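Local coordinates for CysE, serine acetyltransferase (Brucella abortus, PDB 4HZD), which probably catalyses the acetylation of serine with acetyl-coenzyme A as donor, a step on the way to cysteine, at residues 46-50 / 51-55; 56-59 / 60-64; 88-91 / 92-96; 103-107 / 108-112; 144-147 / 148-152. All coordinates share one frame; numbering follows the deposited sequence.

Contact 1 (46-50 / 51-55); sequences LNQPS and LEEAV
Leu51 CB lies 3.7 Å from Ser50 C at the start of helix 51-63, and the rest of its side chain packs against Trp20 and Ile23 of helix 18-33. Glu52 bends back at its second torsion (chi2 86°), which lays OE1 3.5 Å from Ser50 CB, while OE2 forms a salt bridge with Arg92 and a probable hydrogen bond with Ser88. Glu53 meets the loop through backbone and side chain alike. Glu53 N donates to Ser50 OG at 3.2 Å, a capping bond, and Glu53 CB lies 3.3 Å from Gln48 OE1; the carboxylate also turns back toward the serine hydroxyl, but the placing of OE2 is doubtful. Ala54 closes the turn with a bond of 3.0 Å from its N to Ser50 O, and Gln48 CG rests 3.8 Å from Ala54 CA, the Gln48 amide reaching on to Ala43 O. One serine thus satisfies two N-H groups of the first turn, through its hydroxyl and its carbonyl: a worked example of a serine N-cap, here opening a helix of the N-terminal domain of serine acetyltransferase.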
loop_
_atom_site.group_PDB
_atom_site.type_symbol
_atom_site.label_atom_id
_atom_site.label_comp_id
_atom_site.label_asym_id
_atom_site.label_seq_id
_atom_site.Cartn_x
_atom_site.Cartn_y
_atom_site.Cartn_z
ATOM N N LEU A 46 -6.255 8.909 -20.351
ATOM C CA LEU A 46 -6.774 10.225 -20.767
ATOM C C LEU A 46 -5.901 11.413 -20.320
ATOM O O LEU A 46 -5.789 12.385 -21.040
ATOM C CB LEU A 46 -8.249 10.373 -20.417
ATOM C CG LEU A 46 -9.105 9.462 -21.310
ATOM C CD1 LEU A 46 -10.476 9.218 -20.733
ATOM C CD2 LEU A 46 -9.224 10.016 -22.728
ATOM N N ASN A 47 -5.253 11.314 -19.166
ATOM C CA ASN A 47 -4.313 12.351 -18.738
ATOM C C ASN A 47 -2.939 12.249 -19.422
ATOM O O ASN A 47 -2.106 13.120 -19.203
ATOM C CB ASN A 47 -4.061 12.343 -17.204
ATOM C CG ASN A 47 -5.292 12.681 -16.381
ATOM O OD1 ASN A 47 -6.253 13.232 -16.894
ATOM N ND2 ASN A 47 -5.256 12.350 -15.084
ATOM N N GLN A 48 -2.675 11.175 -20.176
ATOM C CA GLN A 48 -1.342 10.972 -20.734
ATOM C C GLN A 48 -1.250 11.744 -22.043
ATOM O O GLN A 48 -2.220 11.795 -22.804
ATOM C CB GLN A 48 -1.071 9.471 -20.970
ATOM C CG GLN A 48 -1.209 8.616 -19.708
ATOM C CD GLN A 48 -0.025 8.754 -18.766
ATOM O OE1 GLN A 48 0.982 9.366 -19.110
ATOM N NE2 GLN A 48 -0.131 8.165 -17.581
ATOM N N PRO A 49 -0.103 12.366 -22.310
ATOM C CA PRO A 49 -0.044 13.068 -23.604
ATOM C C PRO A 49 0.401 12.171 -24.769
ATOM O O PRO A 49 0.527 12.672 -25.894
ATOM C CB PRO A 49 1.013 14.154 -23.373
ATOM C CG PRO A 49 1.924 13.564 -22.349
ATOM C CD PRO A 49 1.071 12.658 -21.462
ATOM N N SER A 50 0.644 10.877 -24.517
ATOM C CA SER A 50 1.086 9.989 -25.603
ATOM C C SER A 50 0.783 8.524 -25.299
ATOM O O SER A 50 0.638 8.128 -24.133
ATOM C CB SER A 50 2.596 10.177 -25.888
ATOM O OG SER A 50 3.413 9.697 -24.817
ATOM N N LEU A 51 0.674 7.720 -26.353
ATOM C CA LEU A 51 0.491 6.291 -26.187
ATOM C C LEU A 51 1.674 5.692 -25.442
ATOM O O LEU A 51 1.481 4.864 -24.563
ATOM C CB LEU A 51 0.262 5.632 -27.558
ATOM C CG LEU A 51 0.114 4.104 -27.605
ATOM C CD1 LEU A 51 -1.068 3.607 -26.757
ATOM C CD2 LEU A 51 -0.112 3.721 -29.053
ATOM N N GLU A 52 2.897 6.143 -25.757
ATOM C CA GLU A 52 4.095 5.643 -25.064
ATOM C C GLU A 52 3.990 5.823 -23.560
ATOM O O GLU A 52 4.296 4.908 -22.779
ATOM C CB GLU A 52 5.346 6.373 -25.556
ATOM C CG GLU A 52 5.758 6.068 -26.980
ATOM C CD GLU A 52 5.069 6.924 -28.059
ATOM O OE1 GLU A 52 4.108 7.687 -27.809
ATOM O OE2 GLU A 52 5.489 6.809 -29.219
ATOM N N GLU A 53 3.557 7.004 -23.153
ATOM C CA GLU A 53 3.391 7.302 -21.734
ATOM C C GLU A 53 2.264 6.507 -21.078
ATOM O O GLU A 53 2.427 6.060 -19.952
ATOM C CB GLU A 53 3.268 8.799 -21.486
ATOM C CG GLU A 53 4.615 9.508 -21.540
ATOM C CD GLU A 53 4.446 11.010 -21.662
ATOM O OE1 GLU A 53 4.856 11.724 -20.726
ATOM O OE2 GLU A 53 3.874 11.474 -22.687
ATOM N N ALA A 54 1.149 6.296 -21.780
ATOM C CA ALA A 54 0.101 5.399 -21.268
ATOM C C ALA A 54 0.586 3.941 -21.012
ATOM O O ALA A 54 0.221 3.343 -19.970
ATOM C CB ALA A 54 -1.094 5.374 -22.224
ATOM N N VAL A 55 1.308 3.377 -21.995
ATOM C CA VAL A 55 1.836 1.982 -21.967
ATOM C C VAL A 55 2.854 1.885 -20.838
ATOM O O VAL A 55 2.749 0.985 -19.973
ATOM C CB VAL A 55 2.464 1.533 -23.356
ATOM C CG1 VAL A 55 3.250 0.209 -23.293
ATOM C CG2 VAL A 55 1.388 1.402 -24.434
#

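Contact 2 (56-59 / 60-64); sequences MHRI and AERLG
Arg58 and Arg62 form the close-packed flank of this helical turn. CG of Arg62 lies over one face of the Arg58 guanidinium, 3.5 Å from CZ and displaced toward the rim, and the two guanidinium planes are only 16° apart. With Arg58 CG anti to the backbone N (chi1 -179°) and a bend at chi2, the side chain turns forward along the helix to reach this place. Two positive groups therefore lie close, Arg58 NH2 being 3.7 Å from Arg62 NE; a salt bridge from Arg58 NH1 to Asp67 of the fourth subunit would be expected to ease that proximity, and Arg62 NH1 is held by His119. Equally snug, Ile59 and Leu63 run side by side, with CG2 of the former 3.5 Å from CD1 of the latter.

Between His57 and Glu61 only the polar ends stand apart. Glu61 CG makes a CH-pi contact over one face of the imidazole, 3.9 Å from the centroid, but OE2 remains 4.5 Å from His57 NE2. Both residues are buried against Asp71 of the second subunit, and the Glu61 side chain comes within about 5 Å of a bound magnesium ion. Toward Gly64, where the chain leaves helical geometry, the turn becomes partly exposed. Around it, helix 70-83 packs on Met56 and Leu63, helix 116-132 on Arg58 and Ile59, and helix 38-46 on His57.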
loop_
_atom_site.group_PDB
_atom_site.type_symbol
_atom_site.label_atom_id
_atom_site.label_comp_id
_atom_site.label_asym_id
_atom_site.label_seq_id
_atom_site.Cartn_x
_atom_site.Cartn_y
_atom_site.Cartn_z
ATOM N N MET A 56 3.792 2.821 -20.797
ATOM C CA MET A 56 4.781 2.849 -19.677
ATOM C C MET A 56 4.117 2.942 -18.321
ATOM O O MET A 56 4.512 2.216 -17.389
ATOM C CB MET A 56 5.790 3.995 -19.837
ATOM C CG MET A 56 6.618 3.839 -21.091
ATOM S SD MET A 56 7.875 5.091 -21.387
ATOM C CE MET A 56 7.004 6.587 -20.961
ATOM N N HIS A 57 3.110 3.821 -18.208
ATOM C CA HIS A 57 2.367 3.957 -16.970
ATOM C C HIS A 57 1.614 2.692 -16.585
ATOM O O HIS A 57 1.742 2.223 -15.452
ATOM C CB HIS A 57 1.411 5.132 -17.024
ATOM C CG HIS A 57 0.520 5.240 -15.816
ATOM N ND1 HIS A 57 0.768 6.094 -14.810
ATOM C CD2 HIS A 57 -0.644 4.586 -15.490
ATOM C CE1 HIS A 57 -0.193 5.996 -13.881
ATOM N NE2 HIS A 57 -1.056 5.066 -14.289
ATOM N N ARG A 58 0.814 2.141 -17.497
ATOM C CA ARG A 58 0.130 0.866 -17.223
ATOM C C ARG A 58 1.087 -0.211 -16.726
ATOM O O ARG A 58 0.843 -0.864 -15.678
ATOM C CB ARG A 58 -0.588 0.357 -18.471
ATOM C CG ARG A 58 -1.339 -0.950 -18.227
ATOM C CD ARG A 58 -2.659 -0.649 -17.518
ATOM N NE ARG A 58 -3.251 -1.780 -16.809
ATOM C CZ ARG A 58 -3.206 -1.951 -15.488
ATOM N NH1 ARG A 58 -2.520 -1.112 -14.740
ATOM N NH2 ARG A 58 -3.824 -2.988 -14.917
ATOM N N ILE A 59 2.198 -0.380 -17.442
ATOM C CA ILE A 59 3.098 -1.465 -17.134
ATOM C C ILE A 59 3.811 -1.204 -15.810
ATOM O O ILE A 59 3.937 -2.116 -14.989
ATOM C CB ILE A 59 4.110 -1.740 -18.257
ATOM C CG1 ILE A 59 3.374 -2.218 -19.524
ATOM C CG2 ILE A 59 5.031 -2.857 -17.813
ATOM C CD1 ILE A 59 4.287 -2.365 -20.708
ATOM N N ALA A 60 4.259 0.042 -15.607
ATOM C CA ALA A 60 4.865 0.432 -14.350
ATOM C C ALA A 60 3.959 0.124 -13.138
ATOM O O ALA A 60 4.456 -0.400 -12.137
ATOM C CB ALA A 60 5.355 1.889 -14.375
ATOM N N GLU A 61 2.657 0.400 -13.262
ATOM C CA GLU A 61 1.675 0.195 -12.181
ATOM C C GLU A 61 1.456 -1.283 -11.916
ATOM O O GLU A 61 1.284 -1.687 -10.769
ATOM C CB GLU A 61 0.300 0.849 -12.490
ATOM C CG GLU A 61 0.281 2.393 -12.444
ATOM C CD GLU A 61 0.815 2.966 -11.146
ATOM O OE1 GLU A 61 0.224 2.687 -10.092
ATOM O OE2 GLU A 61 1.864 3.654 -11.159
ATOM N N ARG A 62 1.456 -2.095 -12.973
ATOM C CA ARG A 62 1.315 -3.541 -12.788
ATOM C C ARG A 62 2.539 -4.143 -12.082
ATOM O O ARG A 62 2.403 -4.993 -11.200
ATOM C CB ARG A 62 1.027 -4.230 -14.136
ATOM C CG ARG A 62 -0.247 -3.711 -14.830
ATOM C CD ARG A 62 -0.720 -4.745 -15.864
ATOM N NE ARG A 62 -1.438 -5.798 -15.157
ATOM C CZ ARG A 62 -2.005 -6.882 -15.708
ATOM N NH1 ARG A 62 -1.893 -7.145 -17.004
ATOM N NH2 ARG A 62 -2.683 -7.717 -14.936
ATOM N N LEU A 63 3.725 -3.665 -12.429
ATOM C CA LEU A 63 4.973 -4.233 -11.862
ATOM C C LEU A 63 5.354 -3.575 -10.544
ATOM O O LEU A 63 6.123 -4.150 -9.752
ATOM C CB LEU A 63 6.133 -4.057 -12.880
ATOM C CG LEU A 63 5.946 -4.687 -14.265
ATOM C CD1 LEU A 63 7.015 -4.192 -15.222
ATOM C CD2 LEU A 63 5.940 -6.207 -14.136
ATOM N N GLY A 64 4.874 -2.354 -10.314
ATOM C CA GLY A 64 5.176 -1.658 -9.040
ATOM C C GLY A 64 4.993 -2.494 -7.771
ATOM O O GLY A 64 4.035 -3.256 -7.677
#

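Contact 3 (88-91 / 92-96); sequences SHVL and RVDIQ
The His89 ring carries Val93 CG1 over one face, CE1 being the nearest ring atom at 3.2 Å, and the two side chains slant across one another. The Arg92 guanidinium is engaged at its edge instead: Ser88 O lies in its plane and accepts from NH1 at 2.9 Å, with an N-H...O angle of 153°. Seen from the carbonyl, the donor stands well above the plane, 38° out of it; the arginine side chain, extended from CG to NE, runs back along the helix to reach Ser88 O. NH1 also meets Glu52 and NH2 bridges to Asp17, which together with Ser88 O would restrain the group's rotation.

On another side, Leu91 and Ile95 point the same way, their CD1 atoms 4.0 Å apart. Leu91 CG sits between the backbone N and the carbonyl carbon (chi1 72°), which brings CG, and with it CD1, close to Arg92 N. Val90 and Asp94 likewise lie alongside, CG1 3.9 Å from OD2, and the carboxylate is held by Arg125, Gln122 and the backbone N of Leu164. Such i to i+4 pairing, with Leu91 and Ile95 packed on Leu51 while Arg92 and Asp94 reach oppositely charged partners beyond their own helix, on helix 51-63 among others, illustrates how a helix is built into the all-helical N-terminal domain of serine acetyltransferases.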
loop_
_atom_site.group_PDB
_atom_site.type_symbol
_atom_site.label_atom_id
_atom_site.label_comp_id
_atom_site.label_asym_id
_atom_site.label_seq_id
_atom_site.Cartn_x
_atom_site.Cartn_y
_atom_site.Cartn_z
ATOM N N SER A 88 8.505 3.414 -30.051
ATOM C CA SER A 88 7.230 3.992 -30.496
ATOM C C SER A 88 6.557 3.225 -31.623
ATOM O O SER A 88 5.363 2.983 -31.574
ATOM C CB SER A 88 7.430 5.453 -30.930
ATOM O OG SER A 88 7.693 6.273 -29.814
ATOM N N HIS A 89 7.309 2.863 -32.656
ATOM C CA HIS A 89 6.761 2.030 -33.735
ATOM C C HIS A 89 6.572 0.563 -33.319
ATOM O O HIS A 89 5.536 -0.054 -33.649
ATOM C CB HIS A 89 7.659 2.130 -34.963
ATOM C CG HIS A 89 7.425 1.039 -35.985
ATOM N ND1 HIS A 89 6.395 1.062 -36.837
ATOM C CD2 HIS A 89 8.141 -0.133 -36.262
ATOM C CE1 HIS A 89 6.434 -0.037 -37.625
ATOM N NE2 HIS A 89 7.507 -0.762 -37.274
ATOM N N VAL A 90 7.560 0.009 -32.595
ATOM C CA VAL A 90 7.505 -1.394 -32.157
ATOM C C VAL A 90 6.225 -1.633 -31.339
ATOM O O VAL A 90 5.487 -2.593 -31.609
ATOM C CB VAL A 90 8.758 -1.818 -31.359
ATOM C CG1 VAL A 90 8.589 -3.193 -30.737
ATOM C CG2 VAL A 90 10.029 -1.779 -32.218
ATOM N N LEU A 91 5.921 -0.754 -30.380
ATOM C CA LEU A 91 4.762 -1.013 -29.494
ATOM C C LEU A 91 3.430 -0.930 -30.282
ATOM O O LEU A 91 2.476 -1.649 -29.991
ATOM C CB LEU A 91 4.770 -0.077 -28.253
ATOM C CG LEU A 91 4.452 1.404 -28.434
ATOM C CD1 LEU A 91 2.948 1.599 -28.507
ATOM C CD2 LEU A 91 5.069 2.285 -27.343
ATOM N N ARG A 92 3.376 -0.026 -31.250
ATOM C CA ARG A 92 2.250 0.109 -32.181
ATOM C C ARG A 92 2.054 -1.122 -33.094
ATOM O O ARG A 92 0.912 -1.548 -33.337
ATOM C CB ARG A 92 2.386 1.405 -33.019
ATOM C CG ARG A 92 1.800 2.660 -32.330
ATOM C CD ARG A 92 2.243 3.961 -33.018
ATOM N NE ARG A 92 1.867 5.178 -32.268
ATOM C CZ ARG A 92 2.549 5.703 -31.235
ATOM N NH1 ARG A 92 3.640 5.118 -30.745
ATOM N NH2 ARG A 92 2.118 6.827 -30.661
ATOM N N VAL A 93 3.143 -1.682 -33.602
ATOM C CA VAL A 93 3.034 -2.940 -34.368
ATOM C C VAL A 93 2.609 -4.111 -33.446
ATOM O O VAL A 93 1.812 -4.971 -33.847
ATOM C CB VAL A 93 4.279 -3.268 -35.223
ATOM C CG1 VAL A 93 4.518 -2.162 -36.241
ATOM C CG2 VAL A 93 5.520 -3.429 -34.383
ATOM N N ASP A 94 3.100 -4.117 -32.203
ATOM C CA ASP A 94 2.696 -5.150 -31.234
ATOM C C ASP A 94 1.208 -5.049 -30.899
ATOM O O ASP A 94 0.517 -6.066 -30.759
ATOM C CB ASP A 94 3.543 -5.084 -29.952
ATOM C CG ASP A 94 4.961 -5.579 -30.135
ATOM O OD1 ASP A 94 5.312 -6.201 -31.170
ATOM O OD2 ASP A 94 5.769 -5.349 -29.218
ATOM N N ILE A 95 0.714 -3.816 -30.759
ATOM C CA ILE A 95 -0.711 -3.559 -30.540
ATOM C C ILE A 95 -1.539 -3.990 -31.765
ATOM O O ILE A 95 -2.571 -4.676 -31.634
ATOM C CB ILE A 95 -0.966 -2.059 -30.219
ATOM C CG1 ILE A 95 -0.461 -1.690 -28.818
ATOM C CG2 ILE A 95 -2.454 -1.713 -30.349
ATOM C CD1 ILE A 95 -0.581 -0.189 -28.544
ATOM N N GLN A 96 -1.066 -3.586 -32.948
ATOM C CA GLN A 96 -1.672 -4.001 -34.210
ATOM C C GLN A 96 -1.702 -5.529 -34.403
ATOM O O GLN A 96 -2.693 -6.045 -34.910
ATOM C CB GLN A 96 -1.043 -3.251 -35.418
ATOM C CG GLN A 96 -1.772 -3.482 -36.742
ATOM C CD GLN A 96 -3.066 -2.676 -36.875
ATOM O OE1 GLN A 96 -3.194 -1.559 -36.365
ATOM N NE2 GLN A 96 -4.031 -3.252 -37.566
#

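Contact 4 (103-107 / 108-112); sequences PAYSR and FMDPV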
loop_
_atom_site.group_PDB
_atom_site.type_symbol
_atom_site.label_atom_id
_atom_site.label_comp_id
_atom_site.label_asym_id
_atom_site.label_seq_id
_atom_site.Cartn_x
_atom_site.Cartn_y
_atom_site.Cartn_z
ATOM N N PRO A 103 -9.578 -12.647 -32.211
ATOM C CA PRO A 103 -11.011 -12.329 -32.386
ATOM C C PRO A 103 -11.740 -11.941 -31.075
ATOM O O PRO A 103 -12.806 -11.298 -31.121
ATOM C CB PRO A 103 -11.599 -13.634 -32.944
ATOM C CG PRO A 103 -10.414 -14.495 -33.317
ATOM C CD PRO A 103 -9.320 -14.092 -32.376
ATOM N N ALA A 104 -11.151 -12.310 -29.936
ATOM C CA ALA A 104 -11.786 -12.171 -28.634
ATOM C C ALA A 104 -11.882 -10.727 -28.142
ATOM O O ALA A 104 -12.607 -10.458 -27.197
ATOM C CB ALA A 104 -11.043 -13.030 -27.612
ATOM N N TYR A 105 -11.117 -9.821 -28.760
ATOM C CA TYR A 105 -11.042 -8.405 -28.355
ATOM C C TYR A 105 -11.230 -7.520 -29.569
ATOM O O TYR A 105 -10.652 -7.805 -30.614
ATOM C CB TYR A 105 -9.689 -8.097 -27.661
ATOM C CG TYR A 105 -9.479 -8.982 -26.462
ATOM C CD1 TYR A 105 -10.158 -8.736 -25.267
ATOM C CD2 TYR A 105 -8.681 -10.116 -26.551
ATOM C CE1 TYR A 105 -10.023 -9.579 -24.180
ATOM C CE2 TYR A 105 -8.537 -10.976 -25.480
ATOM C CZ TYR A 105 -9.204 -10.699 -24.291
ATOM O OH TYR A 105 -9.059 -11.552 -23.215
ATOM N N SER A 106 -12.035 -6.459 -29.435
ATOM C CA SER A 106 -12.305 -5.554 -30.575
ATOM C C SER A 106 -11.589 -4.200 -30.550
ATOM O O SER A 106 -11.838 -3.373 -31.423
ATOM C CB SER A 106 -13.807 -5.319 -30.727
ATOM O OG SER A 106 -14.457 -6.551 -30.983
ATOM N N ARG A 107 -10.697 -3.960 -29.584
ATOM C CA ARG A 107 -10.191 -2.585 -29.425
ATOM C C ARG A 107 -8.665 -2.499 -29.285
ATOM O O ARG A 107 -8.050 -3.344 -28.641
ATOM C CB ARG A 107 -10.918 -1.886 -28.250
ATOM C CG ARG A 107 -12.463 -1.973 -28.312
ATOM C CD ARG A 107 -13.113 -1.462 -27.031
ATOM N NE ARG A 107 -12.552 -2.152 -25.864
ATOM C CZ ARG A 107 -12.731 -1.774 -24.610
ATOM N NH1 ARG A 107 -13.488 -0.710 -24.338
ATOM N NH2 ARG A 107 -12.149 -2.460 -23.621
ATOM N N PHE A 108 -8.058 -1.480 -29.905
ATOM C CA PHE A 108 -6.647 -1.166 -29.691
ATOM C C PHE A 108 -6.325 -0.989 -28.194
ATOM O O PHE A 108 -5.199 -1.275 -27.726
ATOM C CB PHE A 108 -6.276 0.112 -30.443
ATOM C CG PHE A 108 -6.322 -0.024 -31.926
ATOM C CD1 PHE A 108 -5.597 -1.022 -32.568
ATOM C CD2 PHE A 108 -7.069 0.852 -32.689
ATOM C CE1 PHE A 108 -5.634 -1.175 -33.937
ATOM C CE2 PHE A 108 -7.109 0.705 -34.074
ATOM C CZ PHE A 108 -6.381 -0.307 -34.697
ATOM N N MET A 109 -7.324 -0.542 -27.440
ATOM C CA MET A 109 -7.152 -0.299 -25.987
ATOM C C MET A 109 -7.008 -1.605 -25.179
ATOM O O MET A 109 -6.412 -1.600 -24.086
ATOM C CB MET A 109 -8.353 0.498 -25.463
ATOM C CG MET A 109 -8.188 0.977 -24.030
ATOM S SD MET A 109 -9.458 2.186 -23.634
ATOM C CE MET A 109 -10.887 1.262 -23.143
ATOM N N ASP A 110 -7.538 -2.717 -25.715
ATOM C CA ASP A 110 -7.551 -3.994 -24.976
ATOM C C ASP A 110 -6.141 -4.473 -24.596
ATOM O O ASP A 110 -5.907 -4.757 -23.431
ATOM C CB ASP A 110 -8.401 -5.098 -25.679
ATOM C CG ASP A 110 -9.881 -4.714 -25.812
ATOM O OD1 ASP A 110 -10.405 -3.971 -24.965
ATOM O OD2 ASP A 110 -10.526 -5.119 -26.788
ATOM N N PRO A 111 -5.193 -4.569 -25.560
ATOM C CA PRO A 111 -3.826 -4.925 -25.085
ATOM C C PRO A 111 -3.174 -3.899 -24.126
ATOM O O PRO A 111 -2.486 -4.289 -23.151
ATOM C CB PRO A 111 -2.997 -5.018 -26.385
ATOM C CG PRO A 111 -3.847 -4.335 -27.454
ATOM C CD PRO A 111 -5.273 -4.575 -27.034
ATOM N N VAL A 112 -3.358 -2.618 -24.422
ATOM C CA VAL A 112 -2.751 -1.569 -23.618
ATOM C C VAL A 112 -3.176 -1.705 -22.156
ATOM O O VAL A 112 -2.329 -1.673 -21.234
ATOM C CB VAL A 112 -3.105 -0.183 -24.169
ATOM C CG1 VAL A 112 -2.600 0.905 -23.222
ATOM C CG2 VAL A 112 -2.497 -0.027 -25.559
#
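Arg107 NE and NH2 both converge on Asp110 OD1. NH2 reaches OD1 at 2.7 Å, nearly along the C-O direction, and NE reaches the same OD1 at 3.0 Å from the syn side; both keep OD1 close to the guanidinium plane, whereas the carboxylate is turned 44° against it. A bend at chi3 (-54°) curls the arginine back over the turn to make this possible. OD2 turns to the backbone of 105-107, taking a weak bond from Arg107 N and lying 3.2 Å from Tyr105 CB. In return Asp110 N donates to Arg107 O at 3.0 Å, so backbone and side chain close the same turn. Met109 CE then lies over one face of the guanidinium, 3.5 Å from NH1.

Farther out, Asp137 of the fourth subunit forms a salt bridge with Arg107 NH1, and Tyr140 of that subunit meets the Tyr105 ring edge-to-face. Glu26 accepts from Met109 N, while Phe108 N is buried without a partner. The turn leads into the short helix 109-113, wedged between helix 18-33, which Phe108 and Met109 touch, and helix 87-101, where Phe108 lies on Ile95 and Pro111 on Val98.

Contact 5 (144-147 / 148-152); sequences SRSS and SIFQT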
loop_
_atom_site.group_PDB
_atom_site.type_symbol
_atom_site.label_atom_id
_atom_site.label_comp_id
_atom_site.label_asym_id
_atom_site.label_seq_id
_atom_site.Cartn_x
_atom_site.Cartn_y
_atom_site.Cartn_z
ATOM N N SER A 144 12.202 -11.059 -13.027
ATOM C CA SER A 144 11.643 -11.686 -11.828
ATOM C C SER A 144 10.244 -11.217 -11.575
ATOM O O SER A 144 9.322 -12.032 -11.300
ATOM C CB SER A 144 12.529 -11.384 -10.593
ATOM O OG SER A 144 11.912 -11.900 -9.426
ATOM N N ARG A 145 10.048 -9.902 -11.662
ATOM C CA ARG A 145 8.719 -9.360 -11.451
ATOM C C ARG A 145 7.741 -9.776 -12.573
ATOM O O ARG A 145 6.570 -10.106 -12.320
ATOM C CB ARG A 145 8.808 -7.834 -11.297
ATOM C CG ARG A 145 7.520 -7.245 -10.804
ATOM C CD ARG A 145 7.364 -7.325 -9.281
ATOM N NE ARG A 145 6.130 -6.615 -9.033
ATOM C CZ ARG A 145 5.102 -7.054 -8.333
ATOM N NH1 ARG A 145 5.131 -8.217 -7.697
ATOM N NH2 ARG A 145 4.046 -6.281 -8.246
ATOM N N SER A 146 8.230 -9.814 -13.814
ATOM C CA SER A 146 7.384 -10.265 -14.934
ATOM C C SER A 146 7.024 -11.736 -14.771
ATOM O O SER A 146 5.848 -12.117 -14.946
ATOM C CB SER A 146 8.028 -9.983 -16.304
ATOM O OG SER A 146 7.272 -10.564 -17.363
ATOM N N SER A 147 8.000 -12.559 -14.364
ATOM C CA SER A 147 7.681 -13.974 -14.124
ATOM C C SER A 147 6.556 -14.107 -13.102
ATOM O O SER A 147 5.660 -14.942 -13.257
ATOM C CB SER A 147 8.911 -14.761 -13.650
ATOM O OG SER A 147 8.596 -16.141 -13.649
ATOM N N SER A 148 6.591 -13.278 -12.051
ATOM C CA SER A 148 5.630 -13.427 -10.930
ATOM C C SER A 148 4.256 -12.843 -11.244
ATOM O O SER A 148 3.232 -13.409 -10.849
ATOM C CB SER A 148 6.195 -12.825 -9.627
ATOM O OG SER A 148 5.145 -12.615 -8.704
ATOM N N ILE A 149 4.217 -11.724 -11.967
ATOM C CA ILE A 149 2.946 -11.015 -12.181
ATOM C C ILE A 149 2.319 -11.312 -13.531
ATOM O O ILE A 149 1.082 -11.372 -13.623
ATOM C CB ILE A 149 3.106 -9.474 -12.010
ATOM C CG1 ILE A 149 3.608 -9.138 -10.608
ATOM C CG2 ILE A 149 1.793 -8.726 -12.277
ATOM C CD1 ILE A 149 2.895 -9.878 -9.469
ATOM N N PHE A 150 3.152 -11.496 -14.577
ATOM C CA PHE A 150 2.633 -11.861 -15.899
ATOM C C PHE A 150 2.801 -13.352 -16.232
ATOM O O PHE A 150 2.325 -13.804 -17.280
ATOM C CB PHE A 150 3.256 -10.989 -17.030
ATOM C CG PHE A 150 3.194 -9.504 -16.766
ATOM C CD1 PHE A 150 2.083 -8.917 -16.102
ATOM C CD2 PHE A 150 4.248 -8.657 -17.191
ATOM C CE1 PHE A 150 2.014 -7.549 -15.886
ATOM C CE2 PHE A 150 4.192 -7.282 -16.933
ATOM C CZ PHE A 150 3.077 -6.732 -16.299
ATOM N N GLN A 151 3.485 -14.081 -15.344
ATOM C CA GLN A 151 3.799 -15.526 -15.511
ATOM C C GLN A 151 4.584 -15.824 -16.773
ATOM O O GLN A 151 4.456 -16.916 -17.373
ATOM C CB GLN A 151 2.527 -16.390 -15.390
ATOM C CG GLN A 151 1.870 -16.257 -14.000
ATOM C CD GLN A 151 1.037 -14.982 -13.844
ATOM O OE1 GLN A 151 0.189 -14.666 -14.687
ATOM N NE2 GLN A 151 1.248 -14.269 -12.749
ATOM N N THR A 152 5.400 -14.845 -17.182
ATOM C CA THR A 152 6.222 -14.928 -18.388
ATOM C C THR A 152 7.655 -14.789 -17.912
ATOM O O THR A 152 8.050 -13.733 -17.390
ATOM C CB THR A 152 5.884 -13.803 -19.397
ATOM O OG1 THR A 152 5.881 -12.557 -18.710
ATOM C CG2 THR A 152 4.461 -13.974 -19.979
HETATM O O HOH W 1 6.416 -10.701 -7.400
#
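Ser144 O receives Ser148 N at 3.1 Å in the last turns of helix 136-149, where the helical domain gives way to the left-handed beta-helix that begins at about residue 152.

Arg145 comes next. Bent at chi2 (83°), it lays its guanidinium flat over Ile149, whose CG1 sits above the centre of the group, 3.4 Å from CZ. At the edge, in the guanidinium plane, a water accepts from NH1 at 2.8 Å and donates to Ser148 OG at 2.6 Å; NE is bonded to Leu63 O, so the group is fixed at face and edge.

Ser146 is gripped twice. Its O accepts from Phe150 N at 2.8 Å, and its OG, anti to the backbone N (chi1 173°), accepts from Thr152 OG1, also at 2.8 Å; this hydroxyl pair ties the end of the helix to the chain entering the beta-helix. Phe150 CD2 packs 3.6 Å from the same Ser146 OG.

The Ser147 hydroxyl is bonded to Lys116 NZ of the fifth subunit, where Tyr114 O and Ile149 O of that same subunit are the partners of the Ser144 and Ser148 hydroxyls. The Ser147 carbonyl meets the residue that first leaves helical geometry, with positive phi: Gln151 CA makes a CA-H...O contact with Ser147 O at 3.0 Å.

How the contacts relate
Followed from the N terminus, the five contacts come strictly in series, none nesting within or crossing another. Contact 1 closes the loop between helices 38-46 and 51-63, and contact 2 continues along the latter helix, touching contact 1 where Gln48 meets His57. Contact 3, on helix 87-101, returns to contact 1 through Glu52 and through Leu91 on Leu51. Contact 4 closes the loop leading to helix 109-113 and packs on contact 3 through Val112 and Ile95, with Val112 also touching Leu51 and Val55. Contact 5, with no touch on contacts 1, 3 or 4, meets contact 2 through Arg145 and Phe150, joining the helical domain to the beta-helix.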